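UspA1 (Moraxella catarrhalis, PDB 3PR7) is a trimeric surface adhesin that binds the receptor CEACAM1 and fibronectin, probably attaching the bacterium to host tissue in a force-sensitive way. Local coordinates at residues A[13-18]-A[28-33]; A[22-27]-A[37-42]; A[49-54]-A[65-70]; A[114-119]-A[129-134]; A[239-244]-A[254-259]. One frame throughout, in Å; residues are numbered along the deposited sequence.

Contact 1 of 5, residues A[13-18]-A[28-33]; sequences ATNKIS and TYLTIG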
# COMPACT_ATOMS: atom_id res chain seq x y z
N ALA A 13 48.02 17.04 -10.25
CA ALA A 13 47.92 18.43 -9.71
C ALA A 13 46.57 19.08 -10.03
O ALA A 13 46.43 20.31 -9.96
CB ALA A 13 49.07 19.30 -10.23
N THR A 14 45.59 18.25 -10.37
CA THR A 14 44.23 18.71 -10.65
C THR A 14 43.32 18.45 -9.45
O THR A 14 42.17 18.89 -9.43
CB THR A 14 43.65 18.00 -11.88
OG1 THR A 14 43.69 16.58 -11.67
CG2 THR A 14 44.44 18.34 -13.14
N ASN A 15 43.86 17.74 -8.47
CA ASN A 15 43.13 17.35 -7.27
C ASN A 15 43.20 18.41 -6.17
O ASN A 15 44.21 19.10 -6.03
CB ASN A 15 43.65 16.02 -6.72
CG ASN A 15 43.73 14.93 -7.78
OD1 ASN A 15 42.99 14.94 -8.77
ND2 ASN A 15 44.63 13.98 -7.58
N LYS A 16 42.12 18.52 -5.39
CA LYS A 16 42.10 19.38 -4.21
C LYS A 16 41.88 18.58 -2.93
O LYS A 16 40.76 18.49 -2.43
CB LYS A 16 41.03 20.47 -4.33
CG LYS A 16 41.54 21.82 -4.82
CD LYS A 16 42.73 22.34 -4.01
CE LYS A 16 43.11 23.74 -4.44
NZ LYS A 16 44.51 24.07 -4.04
N ILE A 17 42.95 17.98 -2.42
CA ILE A 17 42.88 17.24 -1.17
C ILE A 17 43.52 18.03 -0.03
O ILE A 17 44.63 18.56 -0.17
CB ILE A 17 43.48 15.81 -1.28
CG1 ILE A 17 44.99 15.85 -1.53
CG2 ILE A 17 42.76 15.02 -2.37
CD1 ILE A 17 45.75 14.62 -1.02
N SER A 18 42.81 18.12 1.09
CA SER A 18 43.28 18.86 2.25
C SER A 18 42.72 18.26 3.53
O SER A 18 41.76 17.48 3.49
CB SER A 18 42.86 20.34 2.14
OG SER A 18 41.46 20.46 1.94
N THR A 28 42.23 12.04 -11.22
CA THR A 28 42.10 13.40 -11.76
C THR A 28 40.88 14.12 -11.18
O THR A 28 39.81 13.53 -11.04
CB THR A 28 42.02 13.37 -13.30
OG1 THR A 28 43.02 12.48 -13.82
CG2 THR A 28 42.23 14.74 -13.90
N TYR A 29 41.06 15.40 -10.86
CA TYR A 29 40.00 16.27 -10.31
C TYR A 29 39.25 15.68 -9.11
O TYR A 29 38.03 15.85 -8.98
CB TYR A 29 39.02 16.71 -11.41
CG TYR A 29 39.64 17.59 -12.47
CD1 TYR A 29 39.99 18.91 -12.21
CD2 TYR A 29 39.87 17.09 -13.75
CE1 TYR A 29 40.56 19.72 -13.19
CE2 TYR A 29 40.45 17.89 -14.75
CZ TYR A 29 40.79 19.20 -14.45
OH TYR A 29 41.35 19.99 -15.43
N LEU A 30 39.98 14.98 -8.25
CA LEU A 30 39.42 14.45 -7.01
C LEU A 30 39.43 15.53 -5.95
O LEU A 30 40.25 16.46 -6.02
CB LEU A 30 40.21 13.23 -6.53
CG LEU A 30 40.46 12.11 -7.55
CD1 LEU A 30 41.46 11.08 -7.05
CD2 LEU A 30 39.18 11.45 -8.09
N THR A 31 38.53 15.43 -4.98
CA THR A 31 38.49 16.38 -3.86
C THR A 31 38.18 15.71 -2.53
O THR A 31 37.27 14.89 -2.42
CB THR A 31 37.48 17.53 -4.09
OG1 THR A 31 36.29 17.03 -4.69
CG2 THR A 31 38.07 18.57 -5.01
N ILE A 32 38.97 16.07 -1.52
CA ILE A 32 38.69 15.69 -0.14
C ILE A 32 38.65 16.97 0.69
O ILE A 32 39.65 17.68 0.80
CB ILE A 32 39.72 14.68 0.42
CG1 ILE A 32 39.79 13.44 -0.48
CG2 ILE A 32 39.37 14.30 1.86
CD1 ILE A 32 40.83 12.41 -0.07
N GLY A 33 37.48 17.27 1.26
CA GLY A 33 37.26 18.51 2.00
C GLY A 33 38.01 18.60 3.32
O GLY A 33 38.33 19.70 3.78
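Lys16 N reaches Leu30 O at 2.9 Å, and this is the shortest hydrogen bond between 13-18 and 28-33. Two further backbone bonds follow it, Ile32 N to Lys16 O (3.1 Å) and Ser18 N to Ile32 O (3.2 Å). They alternate as expected for parallel strands, with Lys16 opposite Thr31 and Ile17 opposite Ile32. Ahead of the strands, side-chain oxygens take over as acceptors. Asn15 OD1 receives Leu30 N at 3.1 Å, from a position 48° out of the amide carbonyl plane, and the same amide gives its ND2 to Gly27 O, so both ends of the group are held. Thr14 OG1 receives Tyr29 N at 3.0 Å in a nearly straight bond of 168°. The chi1 of 56° turns OG1 toward Tyr29 N, while CB of Thr14, set by the backbone, lies over the centre of the Tyr29 ring, 3.8 Å from its centroid, as a CH-pi contact. On one face of the paired strands Ile17 and Ile32 lie side by side, CG2 of the first 3.9 Å from CG1 of the second, and both extend to residues of the next faces of the coil: Ile17 to Ala25, Ile32 to Thr40. On the other face, Lys16 and Thr31 pack against Gly19 and Gly34 of the second subunit. Thr14 and Asn15 thus supply side-chain acceptors to Tyr29 N and Leu30 N, so the hydrogen bonding between the coils continues ahead of the paired residues 16-17 and 31-32.

Contact 2 of 5, residues A[22-27]-A[37-42]; sequences NNTANG and YNKTKG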
# COMPACT_ATOMS: atom_id res chain seq x y z
N ASN A 22 46.74 11.54 6.10
CA ASN A 22 46.47 10.23 5.52
C ASN A 22 45.39 10.23 4.43
O ASN A 22 44.97 9.16 3.97
CB ASN A 22 46.14 9.22 6.61
CG ASN A 22 47.33 8.95 7.52
OD1 ASN A 22 48.04 7.97 7.35
ND2 ASN A 22 47.54 9.83 8.50
N ASN A 23 44.94 11.42 4.03
CA ASN A 23 44.04 11.55 2.90
C ASN A 23 44.81 11.34 1.60
O ASN A 23 45.78 12.04 1.33
CB ASN A 23 43.36 12.93 2.90
CG ASN A 23 42.34 13.08 4.01
OD1 ASN A 23 41.76 12.10 4.48
ND2 ASN A 23 42.11 14.32 4.43
N THR A 24 44.38 10.36 0.80
CA THR A 24 45.08 10.02 -0.44
C THR A 24 44.20 10.18 -1.67
O THR A 24 43.01 9.89 -1.65
CB THR A 24 45.65 8.58 -0.41
OG1 THR A 24 44.60 7.64 -0.13
CG2 THR A 24 46.75 8.44 0.64
N ALA A 25 44.82 10.66 -2.75
CA ALA A 25 44.15 10.79 -4.04
C ALA A 25 44.95 10.07 -5.13
O ALA A 25 46.18 10.16 -5.18
CB ALA A 25 43.97 12.25 -4.39
N ASN A 26 44.23 9.35 -5.99
CA ASN A 26 44.84 8.58 -7.06
C ASN A 26 44.01 8.71 -8.34
O ASN A 26 43.27 7.80 -8.72
CB ASN A 26 44.99 7.11 -6.63
CG ASN A 26 45.80 6.28 -7.62
OD1 ASN A 26 46.60 6.81 -8.40
ND2 ASN A 26 45.58 4.97 -7.59
N GLY A 27 44.12 9.87 -8.98
CA GLY A 27 43.35 10.17 -10.19
C GLY A 27 43.29 11.64 -10.53
O GLY A 27 44.18 12.41 -10.15
N TYR A 37 42.19 9.94 6.66
CA TYR A 37 42.16 8.55 6.18
C TYR A 37 41.16 8.28 5.05
O TYR A 37 40.73 7.15 4.83
CB TYR A 37 41.94 7.57 7.35
CG TYR A 37 43.09 7.51 8.31
CD1 TYR A 37 44.17 6.65 8.09
CD2 TYR A 37 43.12 8.33 9.44
CE1 TYR A 37 45.24 6.59 8.98
CE2 TYR A 37 44.19 8.28 10.33
CZ TYR A 37 45.24 7.42 10.09
OH TYR A 37 46.30 7.37 10.97
N ASN A 38 40.83 9.34 4.32
CA ASN A 38 39.93 9.25 3.18
C ASN A 38 40.67 8.97 1.88
O ASN A 38 41.69 9.59 1.60
CB ASN A 38 39.09 10.53 3.07
CG ASN A 38 38.27 10.80 4.32
OD1 ASN A 38 37.54 9.93 4.79
ND2 ASN A 38 38.39 12.01 4.85
N LYS A 39 40.16 8.01 1.10
CA LYS A 39 40.75 7.65 -0.19
C LYS A 39 39.85 8.09 -1.33
O LYS A 39 38.63 7.94 -1.26
CB LYS A 39 40.97 6.14 -0.30
CG LYS A 39 42.03 5.54 0.61
CD LYS A 39 42.29 4.09 0.20
CE LYS A 39 42.63 3.20 1.39
NZ LYS A 39 44.00 3.45 1.92
N THR A 40 40.46 8.62 -2.39
CA THR A 40 39.75 8.88 -3.64
C THR A 40 40.51 8.30 -4.83
O THR A 40 41.75 8.34 -4.87
CB THR A 40 39.51 10.38 -3.89
OG1 THR A 40 40.72 11.10 -3.65
CG2 THR A 40 38.42 10.91 -2.98
N LYS A 41 39.77 7.73 -5.77
CA LYS A 41 40.32 7.19 -7.01
C LYS A 41 39.41 7.57 -8.17
O LYS A 41 38.29 8.04 -7.96
CB LYS A 41 40.43 5.66 -6.92
CG LYS A 41 41.60 5.15 -6.09
CD LYS A 41 41.50 3.65 -5.88
CE LYS A 41 42.80 3.07 -5.35
NZ LYS A 41 42.71 1.60 -5.17
N GLY A 42 39.89 7.37 -9.39
CA GLY A 42 39.10 7.64 -10.59
C GLY A 42 39.15 9.09 -11.02
O GLY A 42 40.21 9.72 -10.95
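Asn22 to Gly27 and Tyr37 to Gly42 are equivalent parts of successive coils in a parallel beta-roll, each residue facing the one fifteen positions later. The axes of strands 24-26 and 39-41 pass 4.8 Å apart with only 8° between their directions. Thr24 N binds Asn38 O, and Thr24 O in turn receives Thr40 N at 2.9 Å. The same carbonyl takes a second, weak bond from Thr40 OG1 (3.3 Å); that hydroxyl sits between the backbone N and carbonyl carbon of Thr40 (chi1 47°). Asn26 N continues the series to Thr40 O, after which Gly42 N reaches Asn26 O only weakly, near the corner at which the chain leaves this face. Such stacked coils resemble the head of YadA, where the roll is left-handed, and the YadA-type head repeats found further along this chain are consistent with that relationship. At the N-terminal end of the pair, Asn23 OD1 accepts Asn38 N at 2.9 Å, in the plane of its carbonyl, while ND2 is bonded to Gly35 O. Asn38 repeats the arrangement one coil on, its OD1 accepting Asn53 N. Next to this, the amide of Asn22 is stacked on the Tyr37 ring with the planes 13° apart. Asn22 CG comes 3.5 Å from Tyr37 CE1, and CB lies over the same face, 3.7 Å from the ring centroid and offset toward the rim. Phe52 of the following coil also stacks with Tyr37. Further along, Thr24 and Lys39 run side by side, with Thr24 OG1 3.4 Å from Lys39 CG.

Contact 3 of 5, residues A[49-54]-A[65-70]; sequences GGLFNE and GGYNKA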
# COMPACT_ATOMS: atom_id res chain seq x y z
N GLY A 49 34.43 15.19 3.79
CA GLY A 49 35.22 15.10 5.02
C GLY A 49 34.87 13.83 5.76
O GLY A 49 34.33 12.89 5.17
N GLY A 50 35.17 13.79 7.05
CA GLY A 50 34.87 12.62 7.86
C GLY A 50 36.06 11.69 8.03
O GLY A 50 37.20 12.14 8.07
N LEU A 51 35.78 10.40 8.12
CA LEU A 51 36.82 9.43 8.47
C LEU A 51 36.69 8.11 7.71
O LEU A 51 35.62 7.51 7.68
CB LEU A 51 36.81 9.19 9.99
CG LEU A 51 37.84 8.14 10.40
CD1 LEU A 51 39.28 8.64 10.46
CD2 LEU A 51 37.45 7.27 11.57
N PHE A 52 37.80 7.67 7.11
CA PHE A 52 37.90 6.39 6.39
C PHE A 52 36.87 6.18 5.28
O PHE A 52 36.37 5.07 5.08
CB PHE A 52 37.90 5.21 7.36
CG PHE A 52 39.25 4.85 7.87
CD1 PHE A 52 40.19 4.25 7.03
CD2 PHE A 52 39.61 5.11 9.19
CE1 PHE A 52 41.46 3.92 7.49
CE2 PHE A 52 40.87 4.79 9.66
CZ PHE A 52 41.80 4.19 8.81
N ASN A 53 36.57 7.26 4.56
CA ASN A 53 35.65 7.18 3.43
C ASN A 53 36.40 6.89 2.13
O ASN A 53 37.47 7.43 1.89
CB ASN A 53 34.83 8.47 3.33
CG ASN A 53 33.93 8.69 4.55
OD1 ASN A 53 33.21 7.78 4.97
ND2 ASN A 53 33.96 9.90 5.10
N GLU A 54 35.84 5.99 1.32
CA GLU A 54 36.41 5.64 0.02
C GLU A 54 35.47 6.02 -1.11
O GLU A 54 34.39 5.44 -1.24
CB GLU A 54 36.71 4.14 -0.07
CG GLU A 54 38.05 3.70 0.48
CD GLU A 54 38.40 2.27 0.08
OE1 GLU A 54 37.59 1.35 0.34
OE2 GLU A 54 39.49 2.07 -0.50
N GLY A 65 30.67 11.54 7.22
CA GLY A 65 30.49 10.38 8.08
C GLY A 65 31.74 9.51 8.12
O GLY A 65 32.85 9.99 7.89
N GLY A 66 31.55 8.23 8.42
CA GLY A 66 32.67 7.32 8.57
C GLY A 66 32.52 6.00 7.84
O GLY A 66 31.42 5.45 7.74
N TYR A 67 33.65 5.50 7.33
CA TYR A 67 33.76 4.14 6.78
C TYR A 67 32.79 3.85 5.63
O TYR A 67 32.40 2.70 5.41
CB TYR A 67 33.62 3.10 7.90
CG TYR A 67 34.46 3.40 9.12
CD1 TYR A 67 35.78 2.98 9.20
CD2 TYR A 67 33.93 4.12 10.19
CE1 TYR A 67 36.56 3.27 10.31
CE2 TYR A 67 34.70 4.42 11.31
CZ TYR A 67 36.01 3.98 11.36
OH TYR A 67 36.76 4.26 12.47
N ASN A 68 32.42 4.89 4.90
CA ASN A 68 31.53 4.76 3.76
C ASN A 68 32.33 4.44 2.50
O ASN A 68 33.47 4.87 2.35
CB ASN A 68 30.70 6.02 3.58
CG ASN A 68 29.75 6.27 4.75
OD1 ASN A 68 29.08 5.35 5.22
ND2 ASN A 68 29.70 7.51 5.21
N LYS A 69 31.72 3.66 1.60
CA LYS A 69 32.37 3.28 0.35
C LYS A 69 31.48 3.53 -0.86
O LYS A 69 30.50 2.81 -1.08
CB LYS A 69 32.84 1.83 0.39
CG LYS A 69 34.05 1.59 1.27
CD LYS A 69 34.32 0.11 1.46
CE LYS A 69 35.57 -0.12 2.30
NZ LYS A 69 35.89 -1.56 2.47
N ALA A 70 31.82 4.55 -1.63
CA ALA A 70 31.15 4.84 -2.88
C ALA A 70 32.04 4.44 -4.05
O ALA A 70 32.70 5.28 -4.67
CB ALA A 70 30.76 6.31 -2.97
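Gly65 O accepts two donors from 49-54. Leu51 N arrives in the carbonyl plane at 3.0 Å, and Asn53 ND2 comes at the same distance but from 60° above that plane. At Gly66, CA faces Leu51 O in a CA-H...O contact, and Tyr67 N binds that oxygen at 2.8 Å. The Tyr67 ring runs almost parallel to that of Phe52, 10° between the planes, but slid aside until they barely overlap, centroids 5.7 Å apart. Leu51 lies alongside Tyr67 with CD2 3.6 Å from its CZ, and the two pack on Tyr44 and Tyr74 of the third subunit. These are bends between faces of neighbouring coils in the beta-roll, and an asparagine recurs at the same place in each. With CG anti to the carbonyl carbon (chi1 -64°), Asn53 carries an amide whose OD1 takes Asn68 N in plane at 3.0 Å while its ND2 meets Gly65 O; Asn68 OD1 serves Asn83 N in the next coil. Asn68 O then takes Glu54 N. Lys69 and Glu54 point the same way side by side, but Glu54 OE1 is 4.0 Å from Lys69 NZ, a long salt bridge. Ala70 N binds Glu54 O at 2.7 Å.

Contact 4 of 5, residues A[114-119]-A[129-134]; sequences EATIEN and QAKGRN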
# COMPACT_ATOMS: atom_id res chain seq x y z
N GLU A 114 19.26 -3.37 2.28
CA GLU A 114 19.90 -3.82 1.04
C GLU A 114 19.01 -3.59 -0.17
O GLU A 114 17.88 -4.08 -0.22
CB GLU A 114 20.26 -5.31 1.12
CG GLU A 114 21.39 -5.66 2.06
CD GLU A 114 21.49 -7.16 2.35
OE1 GLU A 114 20.58 -7.92 1.93
OE2 GLU A 114 22.47 -7.58 2.99
N ALA A 115 19.52 -2.83 -1.14
CA ALA A 115 18.89 -2.69 -2.45
C ALA A 115 19.88 -3.22 -3.49
O ALA A 115 20.88 -2.58 -3.79
CB ALA A 115 18.53 -1.24 -2.73
N THR A 116 19.59 -4.41 -4.03
CA THR A 116 20.61 -5.18 -4.73
C THR A 116 20.47 -5.32 -6.25
O THR A 116 21.42 -5.71 -6.92
CB THR A 116 20.77 -6.59 -4.11
OG1 THR A 116 19.54 -7.31 -4.23
CG2 THR A 116 21.15 -6.48 -2.64
N ILE A 117 19.29 -5.02 -6.80
CA ILE A 117 19.10 -5.12 -8.26
C ILE A 117 18.64 -3.79 -8.87
O ILE A 117 18.32 -2.85 -8.16
CB ILE A 117 18.15 -6.29 -8.66
CG1 ILE A 117 18.71 -7.63 -8.16
CG2 ILE A 117 17.98 -6.37 -10.19
CD1 ILE A 117 18.28 -8.86 -8.97
N GLU A 118 18.64 -3.75 -10.20
CA GLU A 118 18.22 -2.58 -10.97
C GLU A 118 16.89 -2.01 -10.47
O GLU A 118 15.92 -2.74 -10.30
CB GLU A 118 18.12 -2.92 -12.46
CG GLU A 118 18.00 -1.71 -13.37
CD GLU A 118 17.85 -2.07 -14.84
OE1 GLU A 118 17.11 -3.03 -15.16
OE2 GLU A 118 18.47 -1.38 -15.67
N ASN A 119 16.90 -0.70 -10.22
CA ASN A 119 15.70 0.07 -9.86
C ASN A 119 15.05 -0.30 -8.52
O ASN A 119 13.91 0.10 -8.25
CB ASN A 119 14.65 0.04 -10.98
CG ASN A 119 15.16 0.65 -12.27
OD1 ASN A 119 15.76 1.73 -12.27
ND2 ASN A 119 14.90 -0.02 -13.39
N GLN A 129 15.11 -5.64 2.65
CA GLN A 129 15.80 -6.12 1.46
C GLN A 129 14.92 -6.00 0.22
O GLN A 129 13.89 -6.66 0.10
CB GLN A 129 16.23 -7.57 1.64
CG GLN A 129 17.21 -7.83 2.77
CD GLN A 129 17.43 -9.30 3.03
OE1 GLN A 129 16.51 -10.01 3.46
NE2 GLN A 129 18.64 -9.78 2.77
N ALA A 130 15.34 -5.13 -0.70
CA ALA A 130 14.75 -5.07 -2.02
C ALA A 130 15.69 -5.78 -2.99
O ALA A 130 16.70 -5.22 -3.43
CB ALA A 130 14.51 -3.62 -2.44
N LYS A 131 15.36 -7.04 -3.28
CA LYS A 131 16.22 -7.93 -4.06
C LYS A 131 15.66 -8.23 -5.45
O LYS A 131 16.34 -8.84 -6.28
CB LYS A 131 16.41 -9.26 -3.33
CG LYS A 131 17.40 -9.26 -2.19
CD LYS A 131 17.61 -10.71 -1.73
CE LYS A 131 18.29 -10.82 -0.38
NZ LYS A 131 19.75 -10.51 -0.45
N GLY A 132 14.42 -7.82 -5.70
CA GLY A 132 13.81 -8.01 -7.01
C GLY A 132 14.03 -6.82 -7.91
O GLY A 132 14.27 -5.71 -7.44
N ARG A 133 13.98 -7.04 -9.22
CA ARG A 133 14.08 -5.93 -10.15
C ARG A 133 12.82 -5.08 -10.04
O ARG A 133 11.70 -5.61 -10.05
CB ARG A 133 14.31 -6.41 -11.58
CG ARG A 133 15.00 -5.36 -12.45
CD ARG A 133 15.26 -5.88 -13.85
NE ARG A 133 14.09 -6.54 -14.41
CZ ARG A 133 13.41 -6.11 -15.47
NH1 ARG A 133 13.78 -5.01 -16.12
NH2 ARG A 133 12.35 -6.80 -15.89
N ASN A 134 13.01 -3.77 -9.90
CA ASN A 134 11.92 -2.81 -9.69
C ASN A 134 11.17 -3.02 -8.37
O ASN A 134 10.05 -2.54 -8.20
CB ASN A 134 10.92 -2.81 -10.86
CG ASN A 134 11.60 -2.73 -12.22
OD1 ASN A 134 12.59 -2.02 -12.39
ND2 ASN A 134 11.06 -3.44 -13.19
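Glu114 and Gln129 each set CG anti to the carbonyl carbon (chi1 -70° and -62°) and then run extended and side by side, which brings their ends together. Gln129 NE2 binds Glu114 OE1 at 2.8 Å on the syn side but 31° out of the carboxylate plane, the oxygen lying in the amide plane of Gln129. Lys131 NZ approaches the same oxygen, Glu114 OE1, at 3.6 Å, a long salt bridge. The backbones of the two strands pair in parallel through Ala130 N to Glu114 O (2.8 Å) and Thr116 N to Ala130 O. Beyond the strands, Ile117 CG2 touches Arg133 CG at 3.9 Å, the two side chains crossing at about a right angle. Glu118 OE1 stands at the edge of the Arg133 guanidinium, 4.0 Å from NH1, and this pairing too is long. Asn134 N to Glu118 O resumes the backbone bonding. Asn119 ND2 meets Asn134 OD1 at 3.2 Å, and Asn134 ND2 in turn is hydrogen-bonded to the Asp149 carboxylate (OD1). In the beta-roll, strand 114-115 is flanked by 99-100 and strand 129-130 by 144-145, while Asn119 and Asn134 pack on Gly126 and Tyr141 of the second subunit.

Contact 5 of 5, residues A[239-244]-A[254-259]; sequences IVNSAE and AGASKT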
# COMPACT_ATOMS: atom_id res chain seq x y z
N ILE A 239 -21.78 -31.43 -7.16
CA ILE A 239 -22.76 -31.35 -8.25
C ILE A 239 -24.11 -31.82 -7.73
O ILE A 239 -24.24 -32.94 -7.22
CB ILE A 239 -22.34 -32.19 -9.49
CG1 ILE A 239 -20.88 -31.91 -9.89
CG2 ILE A 239 -23.28 -31.91 -10.67
CD1 ILE A 239 -20.27 -32.95 -10.82
N VAL A 240 -25.12 -30.95 -7.85
CA VAL A 240 -26.46 -31.25 -7.35
C VAL A 240 -27.49 -30.98 -8.45
O VAL A 240 -28.07 -29.90 -8.52
CB VAL A 240 -26.81 -30.43 -6.07
CG1 VAL A 240 -28.08 -30.95 -5.43
CG2 VAL A 240 -25.66 -30.46 -5.07
N ASN A 241 -27.70 -31.98 -9.31
CA ASN A 241 -28.68 -31.88 -10.39
C ASN A 241 -30.10 -32.08 -9.87
O ASN A 241 -31.04 -31.46 -10.36
CB ASN A 241 -28.40 -32.92 -11.47
CG ASN A 241 -27.11 -32.65 -12.21
OD1 ASN A 241 -27.03 -31.73 -13.02
ND2 ASN A 241 -26.10 -33.46 -11.95
N SER A 242 -30.23 -32.95 -8.88
CA SER A 242 -31.52 -33.34 -8.34
C SER A 242 -31.42 -33.71 -6.86
O SER A 242 -30.32 -33.75 -6.29
CB SER A 242 -32.10 -34.51 -9.14
OG SER A 242 -31.22 -35.63 -9.13
N ALA A 243 -32.57 -33.96 -6.24
CA ALA A 243 -32.63 -34.42 -4.85
C ALA A 243 -33.81 -35.36 -4.65
O ALA A 243 -34.77 -35.34 -5.44
CB ALA A 243 -32.72 -33.24 -3.90
N GLU A 244 -33.75 -36.18 -3.61
CA GLU A 244 -34.85 -37.08 -3.27
C GLU A 244 -35.26 -36.98 -1.80
O GLU A 244 -34.44 -37.16 -0.90
CB GLU A 244 -34.52 -38.52 -3.64
CG GLU A 244 -34.58 -38.80 -5.13
CD GLU A 244 -35.39 -40.05 -5.48
OE1 GLU A 244 -35.78 -40.80 -4.56
OE2 GLU A 244 -35.64 -40.28 -6.68
N ALA A 254 -30.79 -25.79 -11.80
CA ALA A 254 -29.84 -24.98 -12.54
C ALA A 254 -28.63 -24.68 -11.67
O ALA A 254 -28.74 -24.58 -10.45
CB ALA A 254 -30.50 -23.69 -13.00
N GLY A 255 -27.47 -24.56 -12.30
CA GLY A 255 -26.24 -24.25 -11.59
C GLY A 255 -25.54 -25.46 -11.01
O GLY A 255 -24.67 -25.33 -10.15
N ALA A 256 -25.93 -26.65 -11.47
CA ALA A 256 -25.24 -27.88 -11.10
C ALA A 256 -24.01 -28.03 -11.99
O ALA A 256 -23.92 -28.92 -12.83
CB ALA A 256 -26.17 -29.08 -11.26
N SER A 257 -23.05 -27.12 -11.77
CA SER A 257 -21.89 -26.95 -12.63
C SER A 257 -20.93 -28.14 -12.63
O SER A 257 -20.54 -28.65 -11.58
CB SER A 257 -21.14 -25.66 -12.25
OG SER A 257 -19.92 -25.54 -12.95
N LYS A 258 -20.57 -28.57 -13.84
CA LYS A 258 -19.65 -29.68 -14.06
C LYS A 258 -18.23 -29.31 -13.64
O LYS A 258 -17.51 -30.13 -13.07
CB LYS A 258 -19.65 -30.06 -15.54
CG LYS A 258 -21.02 -30.39 -16.12
CD LYS A 258 -21.28 -31.89 -16.16
CE LYS A 258 -20.49 -32.55 -17.29
NZ LYS A 258 -20.83 -33.99 -17.44
N THR A 259 -17.84 -28.08 -13.95
CA THR A 259 -16.52 -27.55 -13.63
C THR A 259 -16.31 -27.43 -12.11
O THR A 259 -17.28 -27.28 -11.35
CB THR A 259 -16.29 -26.17 -14.28
OG1 THR A 259 -17.28 -25.24 -13.82
CG2 THR A 259 -16.38 -26.27 -15.81
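The Asn241 amide has the methyl of Ala256 over one face, where CB stands nearly above OD1 at 3.3 Å. A second flat group meets the same methyl, the peptide carbonyl of Val240, whose O is 3.4 Å from Ala256 CB. This is packing between irregular chain in the region between the roll and the coiled-coil stalk: 239-244 leads into the antiparallel hairpin of strands 243-245 and 248-250. The loop segment 254-259 comes after that hairpin. No hydrogen bond joins the two segments. Ala256 buries more than any other residue here, its CB directed at the other segment. It is the centre of an inverse gamma turn, in which Ser257 N makes a weak bond to Gly255 O. Asn241 CG is anti to its carbonyl carbon (chi1 -67°), on the side from which the amide can lie against Ala256. Ile239 adds its CG2, 4.1 Å from Ala256 CB, at an exposed margin. The other subunits come close around the pair: Ala254 is hydrogen-bonded through N and O to Ser294 and Asn292 of the third subunit, and Val240 packs on Gln274 of the second, consistent with a place where the three chains are wound together. Ser257 faces away from 239-244; its OG accepts a bond from Thr259 OG1 at 2.8 Å, while Ile239 CG1 approaches only its backbone, 3.7 Å from Ser257 O.

Overall arrangement
Contacts 1 to 4 sample one beta-roll at rising distance from its N-terminal end, whereas contact 5 lies near the stalk, its centre about 83 Å from that of contact 1. Contacts 1 and 2 alternate along the chain and touch, centres about 8 Å apart, through the probable hydrogen bond of Thr28 N to Gly42 O (3.1 Å). Contact 2 meets contact 3 at about 11 Å between centres, with a probable hydrogen bond from Lys39 N to Asn53 O at 2.9 Å. Contacts 2, 3 and 4 belong to the same row of parallel strands, contact 4 lying about 24 Å from contact 3 between centres. Contacts 1, 4 and 5 each reach the second subunit, and contacts 1, 3 and 5 the third.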